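Local coordinates for flagellar protein (Xanthomonas campestris pv. campestris, PDB 3C12) that caps the growing flagellar hook and is probably required for hook formation, perhaps as a scaffold, seen here as its C-terminal part with Ig-like and tudor-like domains, at residues G72-A75 with R79-A82; Y85-T90 with L101-D106; V109-I114 with Y120-G125. All coordinates share one frame; numbering follows the deposited sequence.

From the N terminus, the chain first lays down strands from 13-17 to 64-70, and the three contacts then follow in series, none nesting within or crossing another. Contact 1 closes the short loop 76-78 in the connection between strands 64-70 and 83-93, on the surface of the Ig-like domain. Met80 of this contact touches Tyr85 at the start of contact 2. That contact joins strand 83-93 to the long strand 98-115 across the ten residues 91-100. The same long strand runs on to contact 3, where it turns back through residues 116-117 into strand 118-123. The centres of contacts 2 and 3 are about 20 Å apart, so strand 98-115 links two distant parts of one antiparallel sheet.

Contact 1: G72-A75 with R79-A82; sequences GTDA and RMAA
The carbonyl O of Gly72 is met by both backbone and side-chain groups of the segment 79-82. Met80 N donates to Gly72 O at 2.9 Å, nearly straight (165°) and in the carbonyl plane. Arg79 adds a weaker CA-H contact, and its CD lies 3.5 Å from Gly72 O. The Arg79 side chain starts away from Gly72, bends at chi2 (69°) and curls back, which brings one face of its guanidinium over that same oxygen. NH2 is held farther on by Asp24 O. The two segments are joined by a single backbone bridge, Thr73 with Arg79, across the neck of the loop that connects strands 64-70 and 83-93 in the Ig-like domain. Thr73 lays its methyl CG2 alongside the Arg79 backbone, 3.7 Å from Arg79 CA, and leaves OG1 to Asp71. On the far side of the bridge Met80, bent at both chi2 and chi3, reaches along the 72-75 backbone until SD lies 3.9 Å from Asp74 CB. Asp74 OD2 accepts from Asn78 N within the loop. Strand 52-60 flanks this end, with Val53 touching both Asp74 and Met80.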
loop_
_atom_site.group_PDB
_atom_site.type_symbol
_atom_site.label_atom_id
_atom_site.label_comp_id
_atom_site.label_asym_id
_atom_site.label_seq_id
_atom_site.Cartn_x
_atom_site.Cartn_y
_atom_site.Cartn_z
ATOM N N GLY A 72 14.882 -13.784 -1.843
ATOM C CA GLY A 72 15.995 -12.862 -1.959
ATOM C C GLY A 72 16.913 -13.101 -3.140
ATOM O O GLY A 72 18.053 -12.629 -3.165
ATOM N N THR A 73 16.422 -13.843 -4.123
ATOM C CA THR A 73 17.207 -14.124 -5.320
ATOM C C THR A 73 16.479 -13.606 -6.554
ATOM O O THR A 73 15.257 -13.445 -6.533
ATOM C CB THR A 73 17.457 -15.634 -5.478
ATOM O OG1 THR A 73 16.221 -16.340 -5.325
ATOM C CG2 THR A 73 18.443 -16.119 -4.433
ATOM N N ASP A 74 17.228 -13.325 -7.619
ATOM C CA ASP A 74 16.603 -12.841 -8.847
ATOM C C ASP A 74 16.112 -14.035 -9.670
ATOM O O ASP A 74 16.379 -15.183 -9.310
ATOM C CB ASP A 74 17.582 -11.957 -9.650
ATOM C CG ASP A 74 18.786 -12.723 -10.197
ATOM O OD1 ASP A 74 19.645 -12.068 -10.845
ATOM O OD2 ASP A 74 18.877 -13.957 -9.994
ATOM N N ALA A 75 15.377 -13.766 -10.749
ATOM C CA ALA A 75 14.839 -14.826 -11.612
ATOM C C ALA A 75 15.939 -15.754 -12.113
ATOM O O ALA A 75 15.680 -16.901 -12.476
ATOM C CB ALA A 75 14.088 -14.215 -12.793
ATOM N N ARG A 79 21.542 -14.403 -5.632
ATOM C CA ARG A 79 21.248 -13.763 -4.351
ATOM C C ARG A 79 21.480 -12.253 -4.521
ATOM O O ARG A 79 22.594 -11.823 -4.838
ATOM C CB ARG A 79 22.186 -14.304 -3.274
ATOM C CG ARG A 79 22.034 -13.629 -1.949
ATOM C CD ARG A 79 20.707 -13.981 -1.331
ATOM N NE ARG A 79 20.371 -13.042 -0.266
ATOM C CZ ARG A 79 19.373 -13.206 0.597
ATOM N NH1 ARG A 79 18.601 -14.288 0.526
ATOM N NH2 ARG A 79 19.143 -12.276 1.523
ATOM N N MET A 80 20.429 -11.459 -4.332
ATOM C CA MET A 80 20.543 -10.015 -4.473
ATOM C C MET A 80 21.121 -9.411 -3.198
ATOM O O MET A 80 21.095 -10.043 -2.134
ATOM C CB MET A 80 19.172 -9.411 -4.770
ATOM C CG MET A 80 18.561 -9.896 -6.064
ATOM S SD MET A 80 19.555 -9.437 -7.443
ATOM C CE MET A 80 19.156 -7.802 -7.613
ATOM N N ALA A 81 21.648 -8.193 -3.311
ATOM C CA ALA A 81 22.245 -7.496 -2.171
ATOM C C ALA A 81 21.220 -7.164 -1.092
ATOM O O ALA A 81 20.033 -6.980 -1.378
ATOM C CB ALA A 81 22.917 -6.215 -2.638
ATOM N N ALA A 82 21.680 -7.103 0.154
ATOM C CA ALA A 82 20.798 -6.759 1.253
ATOM C C ALA A 82 20.318 -5.336 0.955
ATOM O O ALA A 82 21.032 -4.544 0.322
ATOM C CB ALA A 82 21.548 -6.810 2.574
#

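Contact 2: Y85-T90 with L101-D106; sequences YGITAT and LATYVD
Ala89 and Leu101 meet where the two arms of a beta hairpin, strands 83-93 and 98-115, come together in the buried interior of the Ig-like domain. A single backbone bond joins them here, Leu101 N to Ala89 O at 3.0 Å and 167°, although the donor stands well above the carbonyl plane. Next to this bond the contact is closely packed: Thr103 CG2 lies 3.8 Å from Ala89 CB and 4.1 Å from Ile87 CD1, so one methyl touches both apolar residues. Ile87 extends CG1 anti to its backbone N (chi1 179°), which carries CD1 out to that methyl. Val33 of strand 29-35 lies against Ala89, Leu101 and Thr103, and Phe43 of strand 39-46 lies against Ile87 and Ala89. Away from this end the strands splay apart. Ile87 CA and Thr103 CA are already 7.7 Å apart, and Tyr85 CA and Val105 CA are 11.7 Å apart, with Val21 of strand 20-23 touching both Ile87 and Val105. At the start of the opening Ile87 O and Thr103 OG1 are too far apart to bond directly, and Thr103 OG1 also bonds to Ser18 O. One water spans them, donating to Ile87 O at 3.0 Å and to Thr103 OG1 at 2.6 Å.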
loop_
_atom_site.group_PDB
_atom_site.type_symbol
_atom_site.label_atom_id
_atom_site.label_comp_id
_atom_site.label_asym_id
_atom_site.label_seq_id
_atom_site.Cartn_x
_atom_site.Cartn_y
_atom_site.Cartn_z
ATOM N N TYR A 85 13.722 -3.352 -1.547
ATOM C CA TYR A 85 13.314 -3.572 -2.922
ATOM C C TYR A 85 11.843 -3.261 -3.075
ATOM O O TYR A 85 11.060 -3.466 -2.143
ATOM C CB TYR A 85 13.565 -5.019 -3.334
ATOM C CG TYR A 85 15.015 -5.356 -3.474
ATOM C CD1 TYR A 85 15.803 -5.633 -2.356
ATOM C CD2 TYR A 85 15.617 -5.365 -4.726
ATOM C CE1 TYR A 85 17.156 -5.908 -2.486
ATOM C CE2 TYR A 85 16.970 -5.640 -4.872
ATOM C CZ TYR A 85 17.730 -5.909 -3.752
ATOM O OH TYR A 85 19.069 -6.173 -3.919
ATOM N N GLY A 86 11.467 -2.770 -4.254
ATOM C CA GLY A 86 10.076 -2.447 -4.505
ATOM C C GLY A 86 9.256 -3.669 -4.875
ATOM O O GLY A 86 9.732 -4.556 -5.582
ATOM N N ILE A 87 8.025 -3.729 -4.385
ATOM C CA ILE A 87 7.159 -4.854 -4.702
ATOM C C ILE A 87 5.779 -4.413 -5.178
ATOM O O ILE A 87 5.127 -3.566 -4.569
ATOM C CB ILE A 87 6.985 -5.819 -3.501
ATOM C CG1 ILE A 87 6.041 -6.952 -3.913
ATOM C CG2 ILE A 87 6.450 -5.085 -2.284
ATOM C CD1 ILE A 87 5.679 -7.886 -2.805
ATOM N N THR A 88 5.350 -5.001 -6.285
ATOM C CA THR A 88 4.054 -4.706 -6.870
ATOM C C THR A 88 3.258 -5.997 -7.014
ATOM O O THR A 88 3.793 -7.035 -7.405
ATOM C CB THR A 88 4.224 -4.039 -8.241
ATOM O OG1 THR A 88 4.866 -2.773 -8.061
ATOM C CG2 THR A 88 2.876 -3.827 -8.909
ATOM N N ALA A 89 1.977 -5.933 -6.684
ATOM C CA ALA A 89 1.138 -7.112 -6.771
ATOM C C ALA A 89 -0.007 -6.890 -7.719
ATOM O O ALA A 89 -0.737 -5.903 -7.620
ATOM C CB ALA A 89 0.607 -7.480 -5.407
ATOM N N THR A 90 -0.154 -7.819 -8.652
ATOM C CA THR A 90 -1.227 -7.740 -9.622
ATOM C C THR A 90 -2.036 -9.009 -9.619
ATOM O O THR A 90 -1.505 -10.114 -9.745
ATOM C CB THR A 90 -0.702 -7.528 -11.023
ATOM O OG1 THR A 90 0.237 -6.447 -11.015
ATOM C CG2 THR A 90 -1.867 -7.205 -11.967
ATOM N N LEU A 101 -3.220 -4.842 -6.341
ATOM C CA LEU A 101 -3.634 -5.022 -4.955
ATOM C C LEU A 101 -2.616 -4.392 -4.013
ATOM O O LEU A 101 -1.429 -4.342 -4.326
ATOM C CB LEU A 101 -3.760 -6.508 -4.631
ATOM C CG LEU A 101 -4.607 -7.407 -5.535
ATOM C CD1 LEU A 101 -4.373 -8.840 -5.122
ATOM C CD2 LEU A 101 -6.087 -7.046 -5.453
ATOM N N ALA A 102 -3.088 -3.916 -2.860
ATOM C CA ALA A 102 -2.224 -3.293 -1.859
ATOM C C ALA A 102 -1.378 -4.346 -1.172
ATOM O O ALA A 102 -1.877 -5.392 -0.783
ATOM C CB ALA A 102 -3.057 -2.564 -0.831
ATOM N N THR A 103 -0.094 -4.063 -1.016
ATOM C CA THR A 103 0.810 -5.005 -0.374
ATOM C C THR A 103 1.061 -4.675 1.091
ATOM O O THR A 103 1.257 -3.515 1.452
ATOM C CB THR A 103 2.165 -5.047 -1.105
ATOM O OG1 THR A 103 2.508 -3.730 -1.550
ATOM C CG2 THR A 103 2.101 -5.970 -2.299
ATOM N N TYR A 104 1.039 -5.705 1.932
ATOM C CA TYR A 104 1.295 -5.550 3.360
ATOM C C TYR A 104 2.491 -6.405 3.678
ATOM O O TYR A 104 2.480 -7.616 3.474
ATOM C CB TYR A 104 0.094 -5.993 4.209
ATOM C CG TYR A 104 -1.170 -5.228 3.885
ATOM C CD1 TYR A 104 -1.916 -5.539 2.743
ATOM C CD2 TYR A 104 -1.578 -4.148 4.666
ATOM C CE1 TYR A 104 -3.035 -4.787 2.379
ATOM C CE2 TYR A 104 -2.699 -3.384 4.310
ATOM C CZ TYR A 104 -3.421 -3.707 3.163
ATOM O OH TYR A 104 -4.506 -2.941 2.767
ATOM N N VAL A 105 3.535 -5.764 4.176
ATOM C CA VAL A 105 4.761 -6.469 4.487
ATOM C C VAL A 105 4.892 -6.846 5.940
ATOM O O VAL A 105 4.518 -6.078 6.832
ATOM C CB VAL A 105 5.974 -5.621 4.109
ATOM C CG1 VAL A 105 7.245 -6.361 4.434
ATOM C CG2 VAL A 105 5.905 -5.272 2.649
ATOM N N ASP A 106 5.428 -8.039 6.168
ATOM C CA ASP A 106 5.651 -8.503 7.523
ATOM C C ASP A 106 7.078 -8.147 7.932
ATOM O O ASP A 106 8.029 -8.413 7.189
ATOM C CB ASP A 106 5.446 -10.008 7.632
ATOM C CG ASP A 106 5.730 -10.522 9.038
ATOM O OD1 ASP A 106 6.928 -10.620 9.407
ATOM O OD2 ASP A 106 4.761 -10.803 9.779
HETATM O O HOH W 1 2.688 -2.127 -3.560
#

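Contact 3: V109-I114 with Y120-G125; sequences VDSVTI and YLNLTG
A beta hairpin with a classic bulge pairs strand 98-115 with strand 118-123 in a part of the chain apart from the Ig-like sandwich, consistent with the tudor-like domain. At its regular end Thr113 and Tyr120 form a hydrogen-bonded antiparallel pair: Thr113 N donates to Tyr120 O at 2.8 Å, and Tyr120 N donates back to Thr113 O, both almost straight. At the bulge, Asp110 and Ser111 together face Asn122. Their two amides converge on Asn122 O in weak bonds, whereas Asn122 N makes a sound one to Ser111 O at 165°. The Asn122 side chain lies across the neighbouring strand, and its ND2 donates to two hydroxyls on the same face, Ser111 OG at 2.6 Å and Thr113 OG1 at 3.3 Å. Asn122 CG stands anti to its carbonyl carbon (chi1 -53°), which swings the amide toward Ser111 and Thr113. The threonine oxygen lies in the amide plane and the serine oxygen is tilted from it by 16°, so the two bonds together probably set its rotation. On the other face Val109, Val112, Leu121 and Leu123 pack together. Val112 and Leu121 run side by side, with Val112 CG2 against Leu121 CD2, while Leu123 CD2 meets Val109 CG2 at 4.0 Å and Val14 touches both residues. Beyond the bulge Thr124 OG1 lies 3.2 Å from Asp110 CB and is hydrogen-bonded to Pro108 O.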
loop_
_atom_site.group_PDB
_atom_site.type_symbol
_atom_site.label_atom_id
_atom_site.label_comp_id
_atom_site.label_asym_id
_atom_site.label_seq_id
_atom_site.Cartn_x
_atom_site.Cartn_y
_atom_site.Cartn_z
ATOM N N VAL A 109 9.370 -5.924 14.774
ATOM C CA VAL A 109 9.384 -4.651 15.494
ATOM C C VAL A 109 10.611 -4.652 16.394
ATOM O O VAL A 109 10.537 -5.083 17.549
ATOM C CB VAL A 109 8.142 -4.498 16.381
ATOM C CG1 VAL A 109 8.189 -3.170 17.107
ATOM C CG2 VAL A 109 6.882 -4.613 15.543
ATOM N N ASP A 110 11.733 -4.177 15.860
ATOM C CA ASP A 110 12.983 -4.150 16.602
ATOM C C ASP A 110 12.878 -3.362 17.898
ATOM O O ASP A 110 13.453 -3.750 18.923
ATOM C CB ASP A 110 14.107 -3.573 15.744
ATOM C CG ASP A 110 15.436 -3.523 16.487
ATOM O OD1 ASP A 110 15.940 -4.599 16.890
ATOM O OD2 ASP A 110 15.969 -2.403 16.678
ATOM N N SER A 111 12.146 -2.256 17.859
ATOM C CA SER A 111 11.975 -1.434 19.049
ATOM C C SER A 111 10.928 -0.367 18.818
ATOM O O SER A 111 10.451 -0.168 17.700
ATOM C CB SER A 111 13.295 -0.766 19.429
ATOM O OG SER A 111 13.704 0.146 18.424
ATOM N N VAL A 112 10.576 0.325 19.889
ATOM C CA VAL A 112 9.587 1.383 19.805
ATOM C C VAL A 112 10.164 2.669 20.372
ATOM O O VAL A 112 10.887 2.657 21.372
ATOM C CB VAL A 112 8.296 1.004 20.579
ATOM C CG1 VAL A 112 7.490 2.251 20.908
ATOM C CG2 VAL A 112 7.460 0.057 19.742
ATOM N N THR A 113 9.858 3.778 19.712
ATOM C CA THR A 113 10.324 5.070 20.164
ATOM C C THR A 113 9.154 6.013 20.353
ATOM O O THR A 113 8.207 6.036 19.567
ATOM C CB THR A 113 11.323 5.698 19.180
ATOM O OG1 THR A 113 12.568 4.984 19.238
ATOM C CG2 THR A 113 11.555 7.158 19.529
ATOM N N ILE A 114 9.224 6.783 21.427
ATOM C CA ILE A 114 8.186 7.739 21.740
ATOM C C ILE A 114 8.840 9.108 21.780
ATOM O O ILE A 114 9.577 9.439 22.718
ATOM C CB ILE A 114 7.564 7.435 23.086
ATOM C CG1 ILE A 114 7.222 5.944 23.163
ATOM C CG2 ILE A 114 6.329 8.285 23.260
ATOM C CD1 ILE A 114 6.754 5.487 24.507
ATOM N N TYR A 120 6.488 5.631 17.601
ATOM C CA TYR A 120 6.903 5.007 16.351
ATOM C C TYR A 120 7.560 3.653 16.523
ATOM O O TYR A 120 8.255 3.403 17.504
ATOM C CB TYR A 120 7.856 5.934 15.600
ATOM C CG TYR A 120 7.169 7.201 15.169
ATOM C CD1 TYR A 120 6.934 8.234 16.084
ATOM C CD2 TYR A 120 6.631 7.316 13.878
ATOM C CE1 TYR A 120 6.163 9.352 15.733
ATOM C CE2 TYR A 120 5.859 8.422 13.512
ATOM C CZ TYR A 120 5.623 9.437 14.448
ATOM O OH TYR A 120 4.813 10.508 14.111
ATOM N N LEU A 121 7.329 2.770 15.557
ATOM C CA LEU A 121 7.914 1.440 15.592
ATOM C C LEU A 121 9.127 1.462 14.693
ATOM O O LEU A 121 9.100 2.046 13.606
ATOM C CB LEU A 121 6.943 0.386 15.065
ATOM C CG LEU A 121 5.488 0.445 15.502
ATOM C CD1 LEU A 121 4.840 -0.896 15.191
ATOM C CD2 LEU A 121 5.400 0.739 16.986
ATOM N N ASN A 122 10.192 0.826 15.154
ATOM C CA ASN A 122 11.420 0.754 14.388
ATOM C C ASN A 122 11.445 -0.648 13.826
ATOM O O ASN A 122 11.805 -1.610 14.508
ATOM C CB ASN A 122 12.606 1.036 15.305
ATOM C CG ASN A 122 12.429 2.333 16.065
ATOM O OD1 ASN A 122 12.198 3.386 15.467
ATOM N ND2 ASN A 122 12.509 2.263 17.394
ATOM N N LEU A 123 11.008 -0.739 12.575
ATOM C CA LEU A 123 10.914 -1.999 11.862
ATOM C C LEU A 123 12.236 -2.386 11.229
ATOM O O LEU A 123 12.828 -1.617 10.471
ATOM C CB LEU A 123 9.826 -1.885 10.805
ATOM C CG LEU A 123 8.508 -1.355 11.368
ATOM C CD1 LEU A 123 7.537 -1.155 10.231
ATOM C CD2 LEU A 123 7.936 -2.323 12.409
ATOM N N THR A 124 12.694 -3.589 11.556
ATOM C CA THR A 124 13.952 -4.099 11.049
ATOM C C THR A 124 13.929 -4.237 9.536
ATOM O O THR A 124 13.085 -4.941 8.979
ATOM C CB THR A 124 14.272 -5.457 11.666
ATOM O OG1 THR A 124 14.103 -5.379 13.089
ATOM C CG2 THR A 124 15.704 -5.857 11.348
ATOM N N GLY A 125 14.866 -3.548 8.888
ATOM C CA GLY A 125 14.967 -3.572 7.445
ATOM C C GLY A 125 14.182 -2.469 6.752
ATOM O O GLY A 125 14.731 -1.717 5.938
#